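Local coordinates for ABC transporter ATP-binding protein (Sulfolobus tokodaii, PDB 2PJZ) that probably binds and hydrolyses ATP as the nucleotide-binding subunit of an ABC transporter, putatively one for cobalt, at residues Met1-Lys5 and Lys176-Leu180; Glu31-Gly37 and Tyr194-Leu199; Leu47-Leu53 and Tyr76-Glu82; Ala131-Leu136 and Asp153-Val159. All blocks are in the same frame, centred on the assembly; numbering follows the deposited sequence.

In the fold
From the N terminus, residues 1-5 open the widest loop, which interaction 1 closes at 176-180 by joining the antiparallel sheet to the mixed central sheet. Residues 31-37 start next and pair with 194-199 in interaction 2, so these two loops cross; strands 177-182 and 32-36 are neighbours, and the backbone of L180 hydrogen-bonds with V33 and I35. Interactions 3 and 4 follow each other in series inside both loops. Interaction 3 sets helix 43-50 against the edge strand 76-78, and interaction 4 sets helix 131-144 against the loop after strand 149-153. D153 N hydrogen-bonds to N79 OD1, linking these last two, while I50 packs on L4 and I179 of interaction 1.

Interaction 1. Residues Met1-Lys5 and Lys176-Leu180; sequences MIQLK and KEGIL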
loop_
_atom_site.group_PDB
_atom_site.type_symbol
_atom_site.label_atom_id
_atom_site.label_comp_id
_atom_site.label_asym_id
_atom_site.label_seq_id
_atom_site.Cartn_x
_atom_site.Cartn_y
_atom_site.Cartn_z
ATOM N N MET A 1 -13.583 8.584 1.089
ATOM C CA MET A 1 -12.757 9.600 0.352
ATOM C C MET A 1 -11.434 9.837 1.094
ATOM O O MET A 1 -11.434 10.152 2.302
ATOM C CB MET A 1 -13.497 10.923 0.237
ATOM C CG MET A 1 -12.684 12.044 -0.517
ATOM S SD MET A 1 -12.347 11.745 -2.320
ATOM C CE MET A 1 -14.049 11.931 -2.991
ATOM N N ILE A 2 -10.317 9.690 0.386
ATOM C CA ILE A 2 -8.999 10.090 0.931
ATOM C C ILE A 2 -8.496 11.170 0.005
ATOM O O ILE A 2 -8.499 10.983 -1.231
ATOM C CB ILE A 2 -7.966 8.897 0.895
ATOM C CG1 ILE A 2 -8.466 7.698 1.709
ATOM C CG2 ILE A 2 -6.553 9.356 1.328
ATOM C CD1 ILE A 2 -7.694 6.396 1.398
ATOM N N GLN A 3 -8.147 12.328 0.559
ATOM C CA GLN A 3 -7.595 13.417 -0.264
ATOM C C GLN A 3 -6.222 13.785 0.281
ATOM O O GLN A 3 -6.124 14.144 1.456
ATOM C CB GLN A 3 -8.437 14.675 -0.195
ATOM C CG GLN A 3 -9.867 14.555 -0.723
ATOM C CD GLN A 3 -10.697 15.705 -0.223
ATOM O OE1 GLN A 3 -11.361 15.594 0.814
ATOM N NE2 GLN A 3 -10.617 16.845 -0.919
ATOM N N LEU A 4 -5.186 13.687 -0.563
ATOM C CA LEU A 4 -3.870 14.289 -0.216
ATOM C C LEU A 4 -3.778 15.566 -0.985
ATOM O O LEU A 4 -3.864 15.573 -2.251
ATOM C CB LEU A 4 -2.685 13.358 -0.555
ATOM C CG LEU A 4 -2.399 12.168 0.376
ATOM C CD1 LEU A 4 -3.595 11.221 0.538
ATOM C CD2 LEU A 4 -1.163 11.420 -0.118
ATOM N N LYS A 5 -3.672 16.693 -0.279
ATOM C CA LYS A 5 -3.624 18.003 -0.964
ATOM C C LYS A 5 -2.315 18.727 -0.684
ATOM O O LYS A 5 -2.156 19.342 0.376
ATOM C CB LYS A 5 -4.809 18.921 -0.584
ATOM C CG LYS A 5 -6.205 18.270 -0.575
ATOM C CD LYS A 5 -6.668 17.758 -1.942
ATOM C CE LYS A 5 -7.033 18.895 -2.941
ATOM N NZ LYS A 5 -7.542 18.338 -4.240
ATOM N N LYS A 176 -13.494 -1.673 1.151
ATOM C CA LYS A 176 -13.737 -1.288 -0.223
ATOM C C LYS A 176 -12.830 -0.189 -0.746
ATOM O O LYS A 176 -12.444 -0.243 -1.917
ATOM C CB LYS A 176 -15.199 -0.886 -0.446
ATOM C CG LYS A 176 -15.499 -0.536 -1.925
ATOM C CD LYS A 176 -16.981 -0.295 -2.184
ATOM C CE LYS A 176 -17.372 1.135 -1.890
ATOM N NZ LYS A 176 -18.832 1.269 -2.218
ATOM N N GLU A 177 -12.485 0.789 0.093
ATOM C CA GLU A 177 -11.690 1.934 -0.373
ATOM C C GLU A 177 -10.328 1.878 0.324
ATOM O O GLU A 177 -10.227 1.428 1.475
ATOM C CB GLU A 177 -12.379 3.240 0.019
ATOM C CG GLU A 177 -11.610 4.556 -0.255
ATOM C CD GLU A 177 -12.453 5.751 0.144
ATOM O OE1 GLU A 177 -13.605 5.875 -0.371
ATOM O OE2 GLU A 177 -11.977 6.566 0.972
ATOM N N GLY A 178 -9.296 2.347 -0.358
ATOM C CA GLY A 178 -8.023 2.520 0.340
ATOM C C GLY A 178 -6.841 2.484 -0.576
ATOM O O GLY A 178 -6.952 2.680 -1.799
ATOM N N ILE A 179 -5.679 2.257 0.025
ATOM C CA ILE A 179 -4.423 2.376 -0.708
ATOM C C ILE A 179 -3.604 1.185 -0.293
ATOM O O ILE A 179 -3.483 0.886 0.894
ATOM C CB ILE A 179 -3.673 3.701 -0.357
ATOM C CG1 ILE A 179 -4.414 4.916 -0.943
ATOM C CG2 ILE A 179 -2.199 3.677 -0.929
ATOM C CD1 ILE A 179 -3.919 6.246 -0.329
ATOM N N LEU A 180 -3.043 0.486 -1.283
ATOM C CA LEU A 180 -2.163 -0.635 -1.029
ATOM C C LEU A 180 -0.823 -0.227 -1.609
ATOM O O LEU A 180 -0.766 0.129 -2.766
ATOM C CB LEU A 180 -2.672 -1.884 -1.768
ATOM C CG LEU A 180 -1.954 -3.223 -1.513
ATOM C CD1 LEU A 180 -2.873 -4.411 -1.880
ATOM C CD2 LEU A 180 -0.620 -3.323 -2.292
#
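A salt bridge from the chain terminus to the buried E177, with an aliphatic contact beside it, joins strand 2-5 of the antiparallel sheet to strand 177-180 of the central mixed sheet. The strands are not paired: the axes of these short segments come no nearer than 9.4 Å, with 55° between their directions, and side chains bridge the gap to the terminal amino group, the opposing backbone and each other. E177 is fully extended, its CG anti to the backbone N (chi1 174°), which carries the carboxylate across to the terminal amino group. OE2 accepts from M1 N at 2.6 Å through its syn lone pair, while OE1 takes the amide of G30; N63 OD1 is a second partner of M1 N. I2 runs past E177 in the opposite direction, CG1 lying 3.8 Å from OE2, and its CD1 settles 4.0 Å from the CA of G178 and 4.2 Å from I179 CD1. Exchanging the acid for an alanine would probably leave the terminal ammonium short of a counter-charge and G30 N without this acceptor. I179 and L4 both touch I50 of helix 43-50. Such joining of an antiparallel beta subdomain to a P-loop core sheet is characteristic of the ABC ATPase fold.

Interaction 2. Residues Glu31-Gly37 and Tyr194-Leu199; sequences EKVIILG and YKAYFL
Y194 stretches alongside K32, the two side chains pointing the same way. Its CB meets I34 CD1 at 4.2 Å; along the ring, CD1 is 3.6 Å from the carbonyl O of K32 and CE1 is 3.6 Å from K32 CB. Beyond these, the lysine borders the ring edge, with CD in the ring plane and NZ near it. K32 bends at chi3 (-114°) and chi4 (85°), and this brings NZ round to donate to Y194 OH at 2.7 Å. Cutting the tyrosine back to an alanine would probably leave K32 NZ without this acceptor and open a gap beside its methylenes. Further on the strands are parallel, with four nearly straight backbone bonds: I34 N to K195 O, Y197 N to I34 O, L36 N to Y197 O and L199 N to L36 O. At the strand entrance E31 OE2 forms a 2.7 Å salt bridge with K195 NZ, and one water joins E31 OE1, K32 O and K195 N. Strand 32-36 lies between strands 195-200 and 177-182. Helix 210-214 covers the face bearing L36, A196 and F198, whereas I35 and Y197, on the other face, touch L204 of strand 203-209.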
loop_
_atom_site.group_PDB
_atom_site.type_symbol
_atom_site.label_atom_id
_atom_site.label_comp_id
_atom_site.label_asym_id
_atom_site.label_seq_id
_atom_site.Cartn_x
_atom_site.Cartn_y
_atom_site.Cartn_z
ATOM N N GLU A 31 -12.851 2.767 -3.889
ATOM C CA GLU A 31 -12.054 1.710 -4.546
ATOM C C GLU A 31 -10.693 1.668 -3.848
ATOM O O GLU A 31 -10.306 2.652 -3.225
ATOM C CB GLU A 31 -11.847 2.014 -6.044
ATOM C CG GLU A 31 -10.984 3.250 -6.351
ATOM C CD GLU A 31 -10.921 3.582 -7.831
ATOM O OE1 GLU A 31 -10.738 2.658 -8.646
ATOM O OE2 GLU A 31 -11.065 4.766 -8.182
ATOM N N LYS A 32 -9.982 0.546 -3.970
ATOM C CA LYS A 32 -8.555 0.471 -3.574
ATOM C C LYS A 32 -7.679 0.845 -4.740
ATOM O O LYS A 32 -7.951 0.452 -5.864
ATOM C CB LYS A 32 -8.189 -0.952 -3.160
ATOM C CG LYS A 32 -8.718 -1.355 -1.797
ATOM C CD LYS A 32 -8.432 -2.853 -1.537
ATOM C CE LYS A 32 -9.723 -3.684 -1.446
ATOM N NZ LYS A 32 -10.354 -4.199 -2.761
ATOM N N VAL A 33 -6.637 1.635 -4.506
ATOM C CA VAL A 33 -5.674 1.868 -5.579
ATOM C C VAL A 33 -4.322 1.342 -5.082
ATOM O O VAL A 33 -4.094 1.228 -3.859
ATOM C CB VAL A 33 -5.597 3.342 -6.032
ATOM C CG1 VAL A 33 -6.989 3.837 -6.503
ATOM C CG2 VAL A 33 -5.006 4.261 -4.908
ATOM N N ILE A 34 -3.448 1.017 -6.017
ATOM C CA ILE A 34 -2.136 0.506 -5.662
ATOM C C ILE A 34 -1.089 1.555 -5.988
ATOM O O ILE A 34 -1.124 2.173 -7.050
ATOM C CB ILE A 34 -1.824 -0.819 -6.428
ATOM C CG1 ILE A 34 -2.841 -1.891 -6.045
ATOM C CG2 ILE A 34 -0.369 -1.304 -6.136
ATOM C CD1 ILE A 34 -2.860 -3.075 -7.021
ATOM N N ILE A 35 -0.169 1.797 -5.062
ATOM C CA ILE A 35 0.885 2.740 -5.352
ATOM C C ILE A 35 2.121 1.871 -5.481
ATOM O O ILE A 35 2.435 1.112 -4.555
ATOM C CB ILE A 35 1.072 3.770 -4.204
ATOM C CG1 ILE A 35 -0.157 4.696 -4.124
ATOM C CG2 ILE A 35 2.370 4.587 -4.421
ATOM C CD1 ILE A 35 -0.031 5.769 -2.990
ATOM N N LEU A 36 2.773 1.968 -6.651
ATOM C CA LEU A 36 3.943 1.140 -6.966
ATOM C C LEU A 36 5.153 2.008 -6.902
ATOM O O LEU A 36 5.170 3.092 -7.451
ATOM C CB LEU A 36 3.863 0.568 -8.403
ATOM C CG LEU A 36 2.742 -0.383 -8.726
ATOM C CD1 LEU A 36 2.718 -0.663 -10.251
ATOM C CD2 LEU A 36 2.915 -1.682 -7.889
ATOM N N GLY A 37 6.178 1.570 -6.202
ATOM C CA GLY A 37 7.369 2.414 -6.178
ATOM C C GLY A 37 8.507 1.549 -5.710
ATOM O O GLY A 37 8.278 0.628 -4.938
ATOM N N TYR A 194 -7.910 -3.287 -10.624
ATOM C CA TYR A 194 -7.545 -2.140 -9.755
ATOM C C TYR A 194 -6.794 -1.094 -10.519
ATOM O O TYR A 194 -6.263 -1.392 -11.582
ATOM C CB TYR A 194 -6.705 -2.616 -8.572
ATOM C CG TYR A 194 -7.512 -3.389 -7.592
ATOM C CD1 TYR A 194 -7.523 -3.061 -6.242
ATOM C CD2 TYR A 194 -8.271 -4.477 -8.013
ATOM C CE1 TYR A 194 -8.311 -3.811 -5.337
ATOM C CE2 TYR A 194 -9.048 -5.193 -7.148
ATOM C CZ TYR A 194 -9.077 -4.870 -5.823
ATOM O OH TYR A 194 -9.876 -5.648 -5.017
ATOM N N LYS A 195 -6.785 0.144 -10.013
ATOM C CA LYS A 195 -5.989 1.209 -10.591
ATOM C C LYS A 195 -4.668 1.292 -9.821
ATOM O O LYS A 195 -4.636 1.040 -8.598
ATOM C CB LYS A 195 -6.690 2.567 -10.481
ATOM C CG LYS A 195 -7.982 2.709 -11.308
ATOM C CD LYS A 195 -8.482 4.141 -11.181
ATOM C CE LYS A 195 -9.930 4.260 -11.641
ATOM N NZ LYS A 195 -10.554 5.341 -10.821
ATOM N N ALA A 196 -3.617 1.643 -10.556
ATOM C CA ALA A 196 -2.278 1.903 -10.017
ATOM C C ALA A 196 -1.733 3.313 -10.280
ATOM O O ALA A 196 -1.997 3.969 -11.308
ATOM C CB ALA A 196 -1.251 0.833 -10.555
ATOM N N TYR A 197 -0.902 3.757 -9.339
ATOM C CA TYR A 197 -0.085 4.941 -9.489
ATOM C C TYR A 197 1.371 4.522 -9.263
ATOM O O TYR A 197 1.629 3.576 -8.550
ATOM C CB TYR A 197 -0.439 5.957 -8.407
ATOM C CG TYR A 197 -1.819 6.536 -8.569
ATOM C CD1 TYR A 197 -1.984 7.786 -9.154
ATOM C CD2 TYR A 197 -2.946 5.831 -8.143
ATOM C CE1 TYR A 197 -3.258 8.354 -9.324
ATOM C CE2 TYR A 197 -4.238 6.376 -8.305
ATOM C CZ TYR A 197 -4.362 7.650 -8.896
ATOM O OH TYR A 197 -5.596 8.222 -9.098
ATOM N N PHE A 198 2.291 5.213 -9.919
ATOM C CA PHE A 198 3.724 5.057 -9.670
ATOM C C PHE A 198 4.229 6.212 -8.799
ATOM O O PHE A 198 3.939 7.361 -9.080
ATOM C CB PHE A 198 4.480 5.131 -11.002
ATOM C CG PHE A 198 4.279 3.919 -11.854
ATOM C CD1 PHE A 198 5.160 2.826 -11.748
ATOM C CD2 PHE A 198 3.207 3.858 -12.744
ATOM C CE1 PHE A 198 4.986 1.684 -12.543
ATOM C CE2 PHE A 198 3.034 2.724 -13.555
ATOM C CZ PHE A 198 3.915 1.637 -13.448
ATOM N N LEU A 199 4.991 5.896 -7.761
ATOM C CA LEU A 199 5.724 6.947 -7.032
ATOM C C LEU A 199 7.123 6.962 -7.656
ATOM O O LEU A 199 7.965 6.147 -7.272
ATOM C CB LEU A 199 5.772 6.628 -5.530
ATOM C CG LEU A 199 6.311 7.695 -4.559
ATOM C CD1 LEU A 199 5.577 9.043 -4.674
ATOM C CD2 LEU A 199 6.213 7.159 -3.179
HETATM O O HOH W 1 -8.869 0.669 -8.340
#

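Interaction 3. Residues Leu47-Leu53 and Tyr76-Glu82; sequences LRAISGL and YSTNLPE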
loop_
_atom_site.group_PDB
_atom_site.type_symbol
_atom_site.label_atom_id
_atom_site.label_comp_id
_atom_site.label_asym_id
_atom_site.label_seq_id
_atom_site.Cartn_x
_atom_site.Cartn_y
_atom_site.Cartn_z
ATOM N N LEU A 47 2.008 6.293 3.651
ATOM C CA LEU A 47 0.990 5.597 4.416
ATOM C C LEU A 47 1.024 5.939 5.891
ATOM O O LEU A 47 -0.028 6.042 6.528
ATOM C CB LEU A 47 1.178 4.086 4.236
ATOM C CG LEU A 47 -0.032 3.217 3.923
ATOM C CD1 LEU A 47 -1.096 3.833 2.929
ATOM C CD2 LEU A 47 0.506 1.887 3.369
ATOM N N ARG A 48 2.223 6.101 6.454
ATOM C CA ARG A 48 2.331 6.471 7.858
ATOM C C ARG A 48 1.681 7.854 8.096
ATOM O O ARG A 48 0.946 8.035 9.058
ATOM C CB ARG A 48 3.800 6.413 8.328
ATOM C CG ARG A 48 4.310 4.973 8.591
ATOM C CD ARG A 48 5.827 4.908 8.843
ATOM N NE ARG A 48 6.200 5.466 10.137
ATOM C CZ ARG A 48 7.416 5.895 10.470
ATOM N NH1 ARG A 48 8.424 5.859 9.605
ATOM N NH2 ARG A 48 7.626 6.366 11.689
ATOM N N ALA A 49 1.950 8.815 7.219
ATOM C CA ALA A 49 1.325 10.139 7.310
ATOM C C ALA A 49 -0.212 10.052 7.232
ATOM O O ALA A 49 -0.927 10.654 8.049
ATOM C CB ALA A 49 1.863 11.059 6.244
ATOM N N ILE A 50 -0.721 9.315 6.252
ATOM C CA ILE A 50 -2.187 9.141 6.108
ATOM C C ILE A 50 -2.789 8.505 7.373
ATOM O O ILE A 50 -3.897 8.865 7.797
ATOM C CB ILE A 50 -2.513 8.262 4.836
ATOM C CG1 ILE A 50 -2.072 8.981 3.544
ATOM C CG2 ILE A 50 -3.997 7.878 4.810
ATOM C CD1 ILE A 50 -2.067 8.028 2.285
ATOM N N SER A 51 -2.039 7.598 8.005
ATOM C CA SER A 51 -2.503 6.878 9.213
ATOM C C SER A 51 -2.300 7.620 10.523
ATOM O O SER A 51 -2.613 7.085 11.611
ATOM C CB SER A 51 -1.863 5.493 9.307
ATOM O OG SER A 51 -1.998 4.814 8.083
ATOM N N GLY A 52 -1.805 8.859 10.444
ATOM C CA GLY A 52 -1.731 9.700 11.642
ATOM C C GLY A 52 -0.454 9.424 12.448
ATOM O O GLY A 52 -0.379 9.723 13.633
ATOM N N LEU A 53 0.556 8.856 11.801
ATOM C CA LEU A 53 1.743 8.338 12.513
ATOM C C LEU A 53 3.018 9.160 12.267
ATOM O O LEU A 53 4.084 8.856 12.835
ATOM C CB LEU A 53 1.998 6.865 12.125
ATOM C CG LEU A 53 0.876 5.857 12.471
ATOM C CD1 LEU A 53 1.033 4.557 11.668
ATOM C CD2 LEU A 53 0.883 5.612 13.968
ATOM N N TYR A 76 -11.475 3.295 9.664
ATOM C CA TYR A 76 -10.171 3.201 8.984
ATOM C C TYR A 76 -9.291 2.175 9.674
ATOM O O TYR A 76 -9.263 2.109 10.913
ATOM C CB TYR A 76 -9.479 4.581 9.035
ATOM C CG TYR A 76 -8.093 4.564 8.415
ATOM C CD1 TYR A 76 -7.940 4.694 7.045
ATOM C CD2 TYR A 76 -6.947 4.359 9.198
ATOM C CE1 TYR A 76 -6.672 4.655 6.448
ATOM C CE2 TYR A 76 -5.669 4.342 8.617
ATOM C CZ TYR A 76 -5.557 4.482 7.233
ATOM O OH TYR A 76 -4.331 4.474 6.634
ATOM N N SER A 77 -8.563 1.378 8.889
ATOM C CA SER A 77 -7.585 0.440 9.408
ATOM C C SER A 77 -6.286 0.521 8.622
ATOM O O SER A 77 -6.290 0.844 7.441
ATOM C CB SER A 77 -8.078 -1.022 9.227
ATOM O OG SER A 77 -9.125 -1.299 10.081
ATOM N N THR A 78 -5.180 0.178 9.280
ATOM C CA THR A 78 -3.897 -0.012 8.598
ATOM C C THR A 78 -3.241 -1.277 9.170
ATOM O O THR A 78 -3.521 -1.689 10.306
ATOM C CB THR A 78 -2.940 1.241 8.738
ATOM O OG1 THR A 78 -1.704 1.035 8.014
ATOM C CG2 THR A 78 -2.601 1.507 10.231
ATOM N N ASN A 79 -2.416 -1.910 8.357
ATOM C CA ASN A 79 -1.581 -3.028 8.842
ATOM C C ASN A 79 -0.197 -2.578 9.246
ATOM O O ASN A 79 0.651 -3.421 9.544
ATOM C CB ASN A 79 -1.467 -4.106 7.760
ATOM C CG ASN A 79 -0.601 -3.670 6.571
ATOM O OD1 ASN A 79 -0.242 -2.497 6.430
ATOM N ND2 ASN A 79 -0.229 -4.641 5.731
ATOM N N LEU A 80 0.043 -1.255 9.284
ATOM C CA LEU A 80 1.403 -0.758 9.611
ATOM C C LEU A 80 1.824 -1.217 11.010
ATOM O O LEU A 80 1.013 -1.194 11.952
ATOM C CB LEU A 80 1.498 0.774 9.542
ATOM C CG LEU A 80 1.570 1.382 8.139
ATOM C CD1 LEU A 80 1.188 2.885 8.272
ATOM C CD2 LEU A 80 2.948 1.224 7.481
ATOM N N PRO A 81 3.095 -1.621 11.153
ATOM C CA PRO A 81 3.527 -2.184 12.442
ATOM C C PRO A 81 3.328 -1.198 13.601
ATOM O O PRO A 81 3.039 -1.621 14.712
ATOM C CB PRO A 81 5.021 -2.481 12.231
ATOM C CG PRO A 81 5.216 -2.558 10.793
ATOM C CD PRO A 81 4.172 -1.616 10.152
ATOM N N GLU A 82 3.444 0.101 13.322
ATOM C CA GLU A 82 3.261 1.170 14.329
ATOM C C GLU A 82 1.870 1.134 15.006
ATOM O O GLU A 82 1.698 1.621 16.138
ATOM C CB GLU A 82 3.464 2.551 13.684
ATOM C CG GLU A 82 4.898 2.907 13.275
ATOM C CD GLU A 82 5.295 2.457 11.870
ATOM O OE1 GLU A 82 4.647 1.574 11.238
ATOM O OE2 GLU A 82 6.315 2.986 11.395
#
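S51 meets Y76 at the phenol's edge: Y76 OH donates to S51 OG at 2.8 Å, with OG close to the ring plane. S51 OG lies beside its own backbone N (chi1 -49°) and donates in turn to L47 O, also at 2.8 Å. That carbonyl receives S51 N as well, and the two donors arrive from opposite faces of its plane, so the serine side chain doubles the grip of the last helical turn. I50 stands at about a right angle to the tyrosine, I50 CG2 lying 3.9 Å from Y76 OH.

L80 supplies the apolar centre. Its CD1 enters among S51 OG, R48 CG and L53 CD1, the last two each 3.8 Å away; R48 passes across L80 at roughly a right angle, whereas L53 runs antiparallel to it. L53 CD1 also rests 3.7 Å from E82 CB. R48 and E82 again cross nearly perpendicularly. In the conformer given, one of two for R48, OE2 sits over a face of the guanidinium, 2.8 Å from NE, with the two planes 23° apart. No N-H aims at this oxygen, so the salt bridge rests on charge alone and is tentative.

G52, with positive phi, ends the helix in a Schellman motif: L53 N bonds to R48 O and G52 N to A49 O. T78 OG1 accepts L80 N in an ST turn and also bonds to G151 O. Helix 43-50 follows strand 32-36 through a probable Walker A P-loop. The contact sets its end on edge strand 76-78, with strand 149-153 alongside that strand and I179 of strand 177-182 touching L47 and I50.

Interaction 4. Residues Ala131-Leu136 and Asp153-Val159; sequences AGQSVL and DEPFENV
The carboxamide of N158 faces the helix through its nitrogen, ND2 lying 3.5 Å from A131 CB; within the loop, the F156 ring carries P155 CG over one face, offset toward the rim. The sequence at A131-Q133 is consistent with an ABC signature motif, and D153-V159 with the end of Walker B and the D-loop. G132 allows the close approach: its CA is 3.1 Å from N158 O, and a CB would clash with that oxygen. V135 spreads its two methyls over the loop backbone, CG2 at 3.6 Å from E154 O and CG1 at 3.8 Å from E157 O. L136 and V159 meet tip to tip, L136 CG lying 4.0 Å from V159 CG2. No direct hydrogen bond links the segments. One water donates to E157 O and accepts from N158 ND2, with a weak bond to A131 O; another donates to P155 O and weakly to V135 O. The acids turn to other partners: D153 to T44, E154 to T182 and E157 to H183. One carbon pair is tighter than usual van der Waals contact: V135 CG1, placed between its backbone N and carbonyl carbon (chi1 79°), lies 3.5 Å from V159 CG2.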
loop_
_atom_site.group_PDB
_atom_site.type_symbol
_atom_site.label_atom_id
_atom_site.label_comp_id
_atom_site.label_asym_id
_atom_site.label_seq_id
_atom_site.Cartn_x
_atom_site.Cartn_y
_atom_site.Cartn_z
ATOM N N ALA A 131 8.714 -12.379 9.739
ATOM C CA ALA A 131 8.255 -11.288 8.865
ATOM C C ALA A 131 6.946 -11.638 8.137
ATOM O O ALA A 131 5.981 -10.861 8.162
ATOM C CB ALA A 131 9.338 -10.934 7.869
ATOM N N GLY A 132 6.916 -12.809 7.501
ATOM C CA GLY A 132 5.712 -13.281 6.806
ATOM C C GLY A 132 4.522 -13.430 7.747
ATOM O O GLY A 132 3.419 -12.957 7.461
ATOM N N GLN A 133 4.750 -14.067 8.886
ATOM C CA GLN A 133 3.691 -14.211 9.901
ATOM C C GLN A 133 3.179 -12.874 10.457
ATOM O O GLN A 133 1.960 -12.685 10.608
ATOM C CB GLN A 133 4.208 -15.051 11.060
ATOM C CG GLN A 133 4.339 -16.538 10.742
ATOM C CD GLN A 133 4.877 -17.300 11.950
ATOM O OE1 GLN A 133 5.591 -16.741 12.785
ATOM N NE2 GLN A 133 4.516 -18.578 12.055
ATOM N N SER A 134 4.109 -11.973 10.775
ATOM C CA SER A 134 3.798 -10.633 11.307
ATOM C C SER A 134 2.881 -9.848 10.355
ATOM O O SER A 134 1.838 -9.330 10.792
ATOM C CB SER A 134 5.084 -9.836 11.551
ATOM O OG SER A 134 4.793 -8.524 12.027
ATOM N N VAL A 135 3.273 -9.759 9.077
ATOM C CA VAL A 135 2.443 -9.050 8.076
ATOM C C VAL A 135 1.089 -9.720 7.847
ATOM O O VAL A 135 0.074 -9.031 7.690
ATOM C CB VAL A 135 3.178 -8.709 6.740
ATOM C CG1 VAL A 135 3.274 -9.920 5.780
ATOM C CG2 VAL A 135 2.449 -7.561 6.015
ATOM N N LEU A 136 1.053 -11.051 7.847
ATOM C CA LEU A 136 -0.236 -11.727 7.688
ATOM C C LEU A 136 -1.143 -11.433 8.842
ATOM O O LEU A 136 -2.334 -11.134 8.633
ATOM C CB LEU A 136 -0.077 -13.250 7.509
ATOM C CG LEU A 136 0.486 -13.634 6.132
ATOM C CD1 LEU A 136 0.901 -15.128 6.126
ATOM C CD2 LEU A 136 -0.491 -13.323 5.011
ATOM N N ASP A 153 0.355 -1.603 3.838
ATOM C CA ASP A 153 1.775 -1.581 3.455
ATOM C C ASP A 153 2.275 -3.007 3.111
ATOM O O ASP A 153 2.182 -3.931 3.928
ATOM C CB ASP A 153 2.600 -1.001 4.591
ATOM C CG ASP A 153 4.067 -0.805 4.216
ATOM O OD1 ASP A 153 4.366 -0.517 3.040
ATOM O OD2 ASP A 153 4.901 -0.970 5.108
ATOM N N GLU A 154 2.816 -3.167 1.912
ATOM C CA GLU A 154 3.534 -4.406 1.508
ATOM C C GLU A 154 2.932 -5.684 2.073
ATOM O O GLU A 154 3.633 -6.430 2.793
ATOM C CB GLU A 154 5.012 -4.331 1.934
ATOM C CG GLU A 154 5.782 -3.261 1.215
ATOM C CD GLU A 154 6.160 -3.653 -0.213
ATOM O OE1 GLU A 154 5.672 -4.688 -0.743
ATOM O OE2 GLU A 154 6.944 -2.883 -0.795
ATOM N N PRO A 155 1.649 -5.961 1.770
ATOM C CA PRO A 155 1.012 -7.083 2.466
ATOM C C PRO A 155 1.525 -8.467 2.007
ATOM O O PRO A 155 1.170 -9.466 2.603
ATOM C CB PRO A 155 -0.474 -6.923 2.123
ATOM C CG PRO A 155 -0.496 -6.166 0.821
ATOM C CD PRO A 155 0.729 -5.279 0.825
ATOM N N PHE A 156 2.383 -8.492 0.990
ATOM C CA PHE A 156 2.784 -9.757 0.353
ATOM C C PHE A 156 4.258 -10.062 0.549
ATOM O O PHE A 156 4.728 -11.146 0.179
ATOM C CB PHE A 156 2.504 -9.722 -1.150
ATOM C CG PHE A 156 1.128 -9.228 -1.516
ATOM C CD1 PHE A 156 0.006 -10.003 -1.274
ATOM C CD2 PHE A 156 0.973 -7.993 -2.150
ATOM C CE1 PHE A 156 -1.266 -9.556 -1.630
ATOM C CE2 PHE A 156 -0.288 -7.537 -2.515
ATOM C CZ PHE A 156 -1.407 -8.321 -2.251
ATOM N N GLU A 157 4.994 -9.121 1.123
ATOM C CA GLU A 157 6.436 -9.276 1.227
ATOM C C GLU A 157 6.768 -10.326 2.280
ATOM O O GLU A 157 6.172 -10.343 3.343
ATOM C CB GLU A 157 7.098 -7.929 1.504
ATOM C CG GLU A 157 8.606 -7.967 1.466
ATOM C CD GLU A 157 9.241 -6.608 1.203
ATOM O OE1 GLU A 157 8.583 -5.561 1.403
ATOM O OE2 GLU A 157 10.421 -6.591 0.791
ATOM N N ASN A 158 7.677 -11.258 1.952
ATOM C CA ASN A 158 8.031 -12.355 2.883
ATOM C C ASN A 158 6.891 -13.369 3.130
ATOM O O ASN A 158 6.935 -14.169 4.084
ATOM C CB ASN A 158 8.553 -11.778 4.219
ATOM C CG ASN A 158 9.668 -10.762 4.017
ATOM O OD1 ASN A 158 10.650 -11.027 3.304
ATOM N ND2 ASN A 158 9.517 -9.581 4.625
ATOM N N VAL A 159 5.882 -13.348 2.265
ATOM C CA VAL A 159 4.748 -14.250 2.364
ATOM C C VAL A 159 4.821 -15.276 1.216
ATOM O O VAL A 159 4.984 -14.894 0.064
ATOM C CB VAL A 159 3.398 -13.491 2.307
ATOM C CG1 VAL A 159 2.255 -14.480 2.276
ATOM C CG2 VAL A 159 3.258 -12.566 3.526
HETATM O O HOH W 2 6.863 -8.628 5.703
HETATM O O HOH W 3 8.908 -14.611 6.887
HETATM O O HOH W 4 -0.562 -9.533 4.513
#